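Local coordinates for protein farnesyl pyrophosphate synthase (Pseudomonas aeruginosa, PDB 3ZOU) that makes farnesyl diphosphate as a transferase of the isoprenoid pathway, by joining geranyl diphosphate to a further five-carbon isopentenyl unit, at residues A70-L75 against A119-V124; Q158-G163 against E175-H180. All blocks are in the same frame, centred on the assembly; numbering follows the deposited sequence.

Contact 1 and contact 2 belong to the same all-helical polyprenyl synthetase fold, their centres 23 Å apart and their nearest atoms about 12 Å apart, so neither touches the other. Contact 2 lies at the substrate: Gln-158 packs on geranyl diphosphate, and the side chain of Asp-161 is about 4 Å from a magnesium ion. Contact 1 is set back, with the side chain of Ala-121 about 13 Å from the ligand. Helix 67-85 bridges the distance. It carries 70-75 in contact 1, then Asp-84, a magnesium ligand whose OD1 accepts from Gln-158 NE2 in contact 2. Both contacts also reach the second subunit of the dimer.

Contact 1: residues A70-L75 against A119-V124; sequences ACAVEL and ALAFEV
Through Ala-72 and Ala-121, whose CA atoms come within 4.3 Å, helices 67-85 and 107-126 lie side by side; the short segments 70-75 and 119-124 run nearly antiparallel, 167° between their directions and 8.3 Å between their axes. This is a close helix pair in the core of the all-alpha polyprenyl synthetase fold, and the small alanine side chains where the helices meet are consistent with that closeness. The two alanines trade contacts with each other's backbone: the CB of Ala-72 sits 3.6 Å from the carbonyl O of Ala-121, and the CB of Ala-121 in turn comes just as near to the O of Ala-72. Larger side chains fill in along both sides of this central point. Toward one end of the contact, Cys-71 meets Val-124 loosely, CB to CG1 at 4.2 Å. In the other direction the packing is fuller, because Leu-75 touches through CB and both methyls. Its CB rests 3.8 Å from the CB of Ala-121, while CG, anti to its own carbonyl carbon (chi1 -74°), carries the two methyls over toward Leu-120.

All six touching residues are buried, and their side chains meet through apolar atoms. Leu-21 closes over Leu-75, Leu-120 and Val-124, Leu-18 of helix 3-19 also packs on Leu-75, and Leu-145 of helix 135-149 lies against Ala-72. On another face of helix 107-126, Phe-122 stacks its ring on Phe-122 of the second subunit, so this helix itself contributes to the dimer interface. The leucines meet at an angle: CD1 of Leu-75 stands 3.9 Å from CG of Leu-120, and the same methyl lies 3.8 Å from the CA of Ala-121.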
ATOM      1  N   ALA A  70      -8.430  -4.275 -12.778  1.00 10.46           N
ATOM      2  CA  ALA A  70      -7.410  -4.138 -13.773  1.00 11.47           C
ATOM      3  C   ALA A  70      -6.460  -2.997 -13.377  1.00 11.89           C
ATOM      4  O   ALA A  70      -5.253  -3.171 -13.426  1.00 11.51           O
ATOM      5  CB  ALA A  70      -8.084  -3.882 -15.126  1.00 11.46           C
ATOM      6  N   CYS A  71      -7.029  -1.875 -12.968  1.00 11.28           N
ATOM      7  CA  CYS A  71      -6.183  -0.760 -12.558  1.00  9.98           C
ATOM      8  C   CYS A  71      -5.332  -1.064 -11.321  1.00  9.71           C
ATOM      9  O   CYS A  71      -4.139  -0.846 -11.315  1.00 11.35           O
ATOM     10  CB  CYS A  71      -6.987   0.434 -12.231  1.00 10.40           C
ATOM     11  SG  CYS A  71      -7.727   1.299 -13.656  1.00 13.92           S
ATOM     12  N   ALA A  72      -5.970  -1.690 -10.368  1.00  9.04           N
ATOM     13  CA  ALA A  72      -5.271  -1.998  -9.087  1.00  9.13           C
ATOM     14  C   ALA A  72      -4.118  -2.919  -9.321  1.00  9.30           C
ATOM     15  O   ALA A  72      -3.010  -2.693  -8.808  1.00  8.51           O
ATOM     16  CB  ALA A  72      -6.215  -2.544  -8.067  1.00 10.20           C
ATOM     17  N   VAL A  73      -4.310  -4.002 -10.087  1.00  9.09           N
ATOM     18  CA  VAL A  73      -3.180  -4.919 -10.257  1.00  9.22           C
ATOM     19  C   VAL A  73      -2.070  -4.295 -11.064  1.00  8.85           C
ATOM     20  O   VAL A  73      -0.906  -4.568 -10.807  1.00  9.68           O
ATOM     21  CB  VAL A  73      -3.590  -6.315 -10.803  1.00  8.84           C
ATOM     22  CG1 VAL A  73      -4.533  -6.950  -9.782  1.00  9.34           C
ATOM     23  CG2 VAL A  73      -4.266  -6.216 -12.181  1.00  9.33           C
ATOM     24  N   GLU A  74      -2.394  -3.414 -12.017  1.00  8.62           N
ATOM     25  CA  GLU A  74      -1.379  -2.758 -12.784  1.00  9.48           C
ATOM     26  C   GLU A  74      -0.599  -1.757 -11.931  1.00  9.57           C
ATOM     27  O   GLU A  74       0.582  -1.610 -12.080  1.00  9.83           O
ATOM     28  CB  GLU A  74      -1.925  -2.105 -14.071  1.00  9.30           C
ATOM     29  CG  GLU A  74      -0.800  -1.703 -15.001  1.00 10.12           C
ATOM     30  CD  GLU A  74       0.067  -2.838 -15.603  1.00 10.78           C
ATOM     31  OE1 GLU A  74      -0.376  -4.005 -15.545  1.00 13.65           O
ATOM     32  OE2 GLU A  74       1.124  -2.492 -16.133  1.00 12.32           O
ATOM     33  N   LEU A  75      -1.324  -1.102 -11.029  1.00  8.73           N
ATOM     34  CA  LEU A  75      -0.675  -0.145 -10.133  1.00  8.72           C
ATOM     35  C   LEU A  75       0.315  -0.858  -9.239  1.00  8.70           C
ATOM     36  O   LEU A  75       1.411  -0.321  -8.989  1.00  8.49           O
ATOM     37  CB  LEU A  75      -1.704   0.606  -9.328  1.00  8.41           C
ATOM     38  CG  LEU A  75      -2.464   1.663 -10.179  1.00  9.17           C
ATOM     39  CD1 LEU A  75      -3.708   2.069  -9.435  1.00 10.87           C
ATOM     40  CD2 LEU A  75      -1.624   2.869 -10.552  1.00  9.89           C
ATOM     41  N   ALA A 119      -0.541   2.872  -2.547  1.00  7.38           N
ATOM     42  CA  ALA A 119      -1.773   3.382  -1.871  1.00  7.60           C
ATOM     43  C   ALA A 119      -2.929   3.554  -2.854  1.00  7.83           C
ATOM     44  O   ALA A 119      -4.036   3.179  -2.507  1.00  8.67           O
ATOM     45  CB  ALA A 119      -1.501   4.687  -1.147  1.00  8.36           C
ATOM     46  N   LEU A 120      -2.580   4.046  -4.026  1.00  8.10           N
ATOM     47  CA  LEU A 120      -3.648   4.269  -5.013  1.00  8.63           C
ATOM     48  C   LEU A 120      -4.331   2.988  -5.392  1.00  9.16           C
ATOM     49  O   LEU A 120      -5.526   2.982  -5.695  1.00  9.71           O
ATOM     50  CB  LEU A 120      -3.094   4.979  -6.190  1.00  8.19           C
ATOM     51  CG  LEU A 120      -4.019   5.381  -7.333  1.00  9.03           C
ATOM     52  CD1 LEU A 120      -5.068   6.304  -6.784  1.00  9.92           C
ATOM     53  CD2 LEU A 120      -3.186   6.087  -8.391  1.00 10.12           C
ATOM     54  N   ALA A 121      -3.574   1.911  -5.532  1.00  9.07           N
ATOM     55  CA  ALA A 121      -4.144   0.614  -5.912  1.00  8.83           C
ATOM     56  C   ALA A 121      -5.290   0.285  -4.949  1.00  9.45           C
ATOM     57  O   ALA A 121      -6.355  -0.227  -5.331  1.00 10.08           O
ATOM     58  CB  ALA A 121      -3.106  -0.464  -5.949  1.00  8.53           C
ATOM     59  N   PHE A 122      -5.032   0.442  -3.656  1.00  8.63           N
ATOM     60  CA  PHE A 122      -5.987   0.105  -2.585  1.00  9.22           C
ATOM     61  C   PHE A 122      -7.137   1.118  -2.547  1.00  9.91           C
ATOM     62  O   PHE A 122      -8.295   0.735  -2.421  1.00  9.80           O
ATOM     63  CB  PHE A 122      -5.257  -0.061  -1.222  1.00  9.61           C
ATOM     64  CG  PHE A 122      -4.327  -1.239  -1.233  1.00 11.66           C
ATOM     65  CD1 PHE A 122      -4.840  -2.523  -1.310  1.00 15.38           C
ATOM     66  CD2 PHE A 122      -2.979  -1.095  -1.204  1.00 13.67           C
ATOM     67  CE1 PHE A 122      -3.970  -3.623  -1.273  1.00 16.40           C
ATOM     68  CE2 PHE A 122      -2.116  -2.189  -1.174  1.00 14.06           C
ATOM     69  CZ  PHE A 122      -2.623  -3.441  -1.272  1.00 16.25           C
ATOM     70  N   GLU A 123      -6.831   2.396  -2.822  1.00 10.01           N
ATOM     71  CA  GLU A 123      -7.883   3.383  -2.950  1.00 10.23           C
ATOM     72  C   GLU A 123      -8.867   3.019  -4.045  1.00 10.15           C
ATOM     73  O   GLU A 123     -10.067   3.142  -3.836  1.00 12.31           O
ATOM     74  CB  GLU A 123      -7.256   4.774  -3.262  1.00 11.88           C
ATOM     75  CG  GLU A 123      -8.319   5.875  -3.311  1.00 12.95           C
ATOM     76  CD  GLU A 123      -7.720   7.221  -3.603  1.00 17.07           C
ATOM     77  OE1 GLU A 123      -6.528   7.492  -3.416  1.00 14.46           O
ATOM     78  OE2 GLU A 123      -8.501   8.047  -4.134  1.00 23.70           O
ATOM     79  N   VAL A 124      -8.368   2.623  -5.204  1.00 10.99           N
ATOM     80  CA  VAL A 124      -9.211   2.309  -6.355  1.00 11.86           C
ATOM     81  C   VAL A 124     -10.169   1.168  -6.032  1.00 12.81           C
ATOM     82  O   VAL A 124     -11.342   1.180  -6.426  1.00 14.22           O
ATOM     83  CB  VAL A 124      -8.333   2.027  -7.560  1.00 13.48           C
ATOM     84  CG1 VAL A 124      -9.014   1.253  -8.648  1.00 17.01           C
ATOM     85  CG2 VAL A 124      -7.815   3.344  -8.085  1.00 13.30           C
TER

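Contact 2: residues Q158-G163 against E175-H180; sequences QAIDLG and EVMHRH. With GPP (geranyl diphosphate), chain E.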
ATOM      1  N   GLN A 158      10.321 -10.931  -3.755  1.00  9.72           N
ATOM      2  CA  GLN A 158      11.459 -10.061  -4.014  1.00 11.04           C
ATOM      3  C   GLN A 158      12.521 -10.343  -2.961  1.00 11.12           C
ATOM      4  O   GLN A 158      13.688 -10.436  -3.342  1.00 11.68           O
ATOM      5  CB  GLN A 158      11.052  -8.609  -4.053  1.00 13.97           C
ATOM      6  CG  GLN A 158      12.198  -7.682  -4.410  1.00 17.65           C
ATOM      7  CD  GLN A 158      12.666  -7.655  -5.869  1.00 21.55           C
ATOM      8  OE1 GLN A 158      12.317  -8.677  -6.670  1.00 26.13           O
ATOM      9  NE2 GLN A 158      13.376  -6.667  -6.289  1.00 17.48           N
ATOM     10  N   ALA A 159      12.118 -10.484  -1.728  1.00 10.18           N
ATOM     11  CA  ALA A 159      13.065 -10.788  -0.623  1.00 10.91           C
ATOM     12  C   ALA A 159      13.669 -12.161  -0.841  1.00 12.31           C
ATOM     13  O   ALA A 159      14.836 -12.339  -0.606  1.00 15.04           O
ATOM     14  CB  ALA A 159      12.382 -10.702   0.719  1.00 11.58           C
ATOM     15  N   ILE A 160      12.902 -13.123  -1.299  1.00 10.95           N
ATOM     16  CA  ILE A 160      13.432 -14.477  -1.516  1.00 12.29           C
ATOM     17  C   ILE A 160      14.439 -14.401  -2.656  1.00 12.80           C
ATOM     18  O   ILE A 160      15.495 -15.048  -2.565  1.00 16.93           O
ATOM     19  CB  ILE A 160      12.305 -15.484  -1.820  1.00 12.72           C
ATOM     20  CG1 ILE A 160      11.461 -15.717  -0.596  1.00 13.49           C
ATOM     21  CG2 ILE A 160      12.872 -16.820  -2.321  1.00 13.31           C
ATOM     22  CD1 ILE A 160      10.162 -16.423  -0.832  1.00 14.01           C
ATOM     23  N   ASP A 161      14.145 -13.676  -3.757  1.00 13.34           N
ATOM     24  CA  ASP A 161      15.063 -13.481  -4.899  1.00 15.98           C
ATOM     25  C   ASP A 161      16.370 -12.844  -4.410  1.00 18.72           C
ATOM     26  O   ASP A 161      17.498 -13.388  -4.627  1.00 21.66           O
ATOM     27  CB  ASP A 161      14.402 -12.673  -5.982  1.00 16.70           C
ATOM     28  CG  ASP A 161      15.137 -12.690  -7.322  1.00 22.02           C
ATOM     29  OD1 ASP A 161      15.911 -13.640  -7.573  1.00 26.57           O
ATOM     30  OD2 ASP A 161      14.784 -11.860  -8.171  1.00 22.33           O
ATOM     31  N   LEU A 162      16.255 -11.776  -3.665  1.00 18.39           N
ATOM     32  CA  LEU A 162      17.432 -11.121  -3.149  1.00 22.45           C
ATOM     33  C   LEU A 162      18.226 -11.995  -2.226  1.00 21.61           C
ATOM     34  O   LEU A 162      19.436 -11.941  -2.264  1.00 27.77           O
ATOM     35  CB  LEU A 162      17.045  -9.822  -2.450  1.00 24.59           C
ATOM     36  CG  LEU A 162      16.686  -8.786  -3.527  1.00 26.61           C
ATOM     37  CD1 LEU A 162      16.151  -7.585  -2.760  1.00 30.21           C
ATOM     38  CD2 LEU A 162      17.825  -8.342  -4.445  1.00 29.16           C
ATOM     39  N   GLY A 163      17.571 -12.800  -1.396  1.00 22.37           N
ATOM     40  CA  GLY A 163      18.221 -13.643  -0.383  1.00 21.13           C
ATOM     41  C   GLY A 163      18.785 -14.938  -0.930  1.00 25.77           C
ATOM     42  O   GLY A 163      19.486 -15.662  -0.221  1.00 26.26           O
ATOM     43  N   GLU A 175      10.993 -22.390  -7.845  1.00 15.44           N
ATOM     44  CA  GLU A 175       9.541 -22.301  -8.012  1.00 15.56           C
ATOM     45  C   GLU A 175       8.864 -21.568  -6.847  1.00 14.95           C
ATOM     46  O   GLU A 175       7.927 -20.768  -7.076  1.00 14.01           O
ATOM     47  CB  GLU A 175       8.896 -23.643  -8.323  1.00 19.29           C
ATOM     48  CG  GLU A 175       9.343 -24.046  -9.722  1.00 23.39           C
ATOM     49  CD  GLU A 175       8.703 -25.321 -10.233  1.00 25.55           C
ATOM     50  OE1 GLU A 175       7.963 -25.982  -9.467  1.00 26.57           O
ATOM     51  OE2 GLU A 175       8.940 -25.615 -11.420  1.00 26.27           O
ATOM     52  N   VAL A 176       9.376 -21.813  -5.627  1.00 14.84           N
ATOM     53  CA  VAL A 176       8.868 -21.050  -4.457  1.00 13.66           C
ATOM     54  C   VAL A 176       9.094 -19.536  -4.733  1.00 13.89           C
ATOM     55  O   VAL A 176       8.215 -18.719  -4.486  1.00 12.85           O
ATOM     56  CB  VAL A 176       9.612 -21.429  -3.158  1.00 14.85           C
ATOM     57  CG1 VAL A 176       9.367 -20.438  -2.014  1.00 14.66           C
ATOM     58  CG2 VAL A 176       9.103 -22.797  -2.719  1.00 15.69           C
ATOM     59  N   MET A 177      10.265 -19.197  -5.246  0.60 12.64           N
ATOM     60  CA  MET A 177      10.621 -17.787  -5.492  0.60 11.79           C
ATOM     61  C   MET A 177       9.646 -17.224  -6.514  0.60 11.41           C
ATOM     62  O   MET A 177       9.035 -16.183  -6.320  0.60 10.72           O
ATOM     63  CB  MET A 177      12.030 -17.681  -5.991  0.60 11.48           C
ATOM     64  CG  MET A 177      12.546 -16.285  -6.160  0.60 11.13           C
ATOM     65  SD  MET A 177      12.079 -15.451  -7.687  0.60 11.65           S
ATOM     66  CE  MET A 177      13.124 -16.290  -8.883  0.60 12.58           C
ATOM     67  N   HIS A 178       9.519 -17.937  -7.638  1.00 11.57           N
ATOM     68  CA  HIS A 178       8.628 -17.462  -8.723  1.00 11.39           C
ATOM     69  C   HIS A 178       7.201 -17.347  -8.251  1.00 11.06           C
ATOM     70  O   HIS A 178       6.527 -16.328  -8.560  1.00 10.75           O
ATOM     71  CB  HIS A 178       8.680 -18.360  -9.973  1.00 12.58           C
ATOM     72  CG  HIS A 178       9.908 -18.189 -10.792  1.00 14.12           C
ATOM     73  ND1 HIS A 178      10.471 -16.980 -11.063  1.00 15.44           N
ATOM     74  CD2 HIS A 178      10.691 -19.118 -11.417  1.00 13.59           C
ATOM     75  CE1 HIS A 178      11.543 -17.160 -11.826  1.00 17.06           C
ATOM     76  NE2 HIS A 178      11.672 -18.453 -12.047  1.00 14.02           N
ATOM     77  N   ARG A 179       6.698 -18.350  -7.520  1.00 11.17           N
ATOM     78  CA  ARG A 179       5.326 -18.341  -7.067  1.00 11.91           C
ATOM     79  C   ARG A 179       5.039 -17.093  -6.210  1.00 12.15           C
ATOM     80  O   ARG A 179       3.962 -16.534  -6.275  1.00 12.79           O
ATOM     81  CB  ARG A 179       4.934 -19.633  -6.339  1.00 15.82           C
ATOM     82  CG  ARG A 179       4.817 -20.870  -7.246  1.00 21.08           C
ATOM     83  CD  ARG A 179       4.305 -22.146  -6.520  1.00 25.66           C
ATOM     84  NE  ARG A 179       4.408 -21.926  -5.104  1.00 33.53           N
ATOM     85  CZ  ARG A 179       5.290 -22.480  -4.251  1.00 36.95           C
ATOM     86  NH1 ARG A 179       6.139 -23.461  -4.644  1.00 36.61           N
ATOM     87  NH2 ARG A 179       5.302 -21.995  -2.973  1.00 31.31           N
ATOM     88  N   HIS A 180       6.027 -16.645  -5.445  1.00 10.59           N
ATOM     89  CA  HIS A 180       5.819 -15.430  -4.655  1.00 10.52           C
ATOM     90  C   HIS A 180       6.059 -14.188  -5.516  1.00 10.03           C
ATOM     91  O   HIS A 180       5.227 -13.281  -5.473  1.00 10.49           O
ATOM     92  CB  HIS A 180       6.797 -15.413  -3.453  1.00 10.33           C
ATOM     93  CG  HIS A 180       6.421 -16.372  -2.383  1.00 11.35           C
ATOM     94  ND1 HIS A 180       6.630 -17.732  -2.469  1.00 15.16           N
ATOM     95  CD2 HIS A 180       5.881 -16.163  -1.149  1.00 14.99           C
ATOM     96  CE1 HIS A 180       6.207 -18.324  -1.367  1.00 17.37           C
ATOM     97  NE2 HIS A 180       5.763 -17.397  -0.541  1.00 15.36           N
TER
HETATM   98  C1  GPP E1297      11.103  -7.721 -11.418  0.75 24.44           C
HETATM   99  O1  GPP E1297      11.928  -8.913 -11.418  0.75 23.12           O
HETATM  100  C2  GPP E1297      10.535  -7.508 -10.054  0.75 24.40           C
HETATM  101  C3  GPP E1297       9.352  -8.038  -9.660  0.75 19.26           C
HETATM  102  C4  GPP E1297       8.534  -8.724 -10.677  0.75 19.73           C
HETATM  103  C5  GPP E1297       8.782  -7.804  -8.333  0.75 20.99           C
HETATM  104  C6  GPP E1297       9.487  -6.605  -7.665  0.75 23.68           C
HETATM  105  C7  GPP E1297       9.001  -6.530  -6.290  0.75 20.89           C
HETATM  106  C8  GPP E1297       9.216  -5.565  -5.407  0.75 18.35           C
HETATM  107  C9  GPP E1297       9.999  -4.255  -5.601  0.75 14.22           C
HETATM  108  C10 GPP E1297       8.527  -5.970  -4.143  0.75 17.15           C
HETATM  109  PA  GPP E1297      13.343  -8.885 -12.170  0.75 22.68           P
HETATM  110  O1A GPP E1297      14.266  -7.850 -11.473  0.75 17.85           O
HETATM  111  O2A GPP E1297      13.834 -10.319 -12.134  0.75 26.15           O
HETATM  112  O3A GPP E1297      12.844  -8.545 -13.659  0.75 28.28           O
HETATM  113  PB  GPP E1297      13.179  -7.265 -14.587  0.75 31.68           P
HETATM  114  O1B GPP E1297      13.929  -6.300 -13.679  0.75 23.10           O
HETATM  115  O2B GPP E1297      14.049  -7.773 -15.719  0.75 34.91           O
HETATM  116  O3B GPP E1297      11.761  -6.850 -14.975  0.75 31.34           O
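Ile-160 and Asp-161 of helix 154-163 face Val-176, Met-177 and His-180 of helix 171-196; the two short segments run roughly antiparallel, at 145°, with their axes 8.7 Å apart. Along 175-180, Val-176 comes first. Its CG1 makes a marginal contact with CD1 of Ile-160, but its carbonyl O matters more, since it takes two N-H groups from His-180 further on. Met-177 follows and is the broadest partner: its CB lies 3.9 Å from CG2 of Ile-160, the two side chains alongside one another and pointing opposite ways. Bent at chi2 (-82°) and again at chi3, the thioether crosses Asp-161 near its CB, though Met-177 was modelled in two conformers and the placing of SD is less certain.

At His-180 the ring is held by its own helix. ND1 gives its N-H to the O of Val-176, 2.7 Å from ND1 to O with an N-H...O angle of 162°, nearly in the ring plane, while the backbone N of His-180 reaches the same oxygen from the opposite face of the carbonyl. The bond limits the ring's rotation and presents one face to Ile-160, whose CD1 sits 4.1 Å from the ring centroid in a CH-pi contact.

The far side of helix 154-163 belongs to the substrate: Gln-158, bent at chi2, lays its chain along the geranyl tail, OE1 3.6 Å from C6 of geranyl diphosphate. Lys-181, which follows His-180, forms a salt bridge to Asp-161 OD2 and also hydrogen-bonds the ligand, so this helix pair helps to frame the pocket. Helix 171-196 meets helix 202-227 through Glu-175 and His-178 on Leu-217, while Leu-29 and Arg-26 of the second subunit pack on Ile-160 and Val-176.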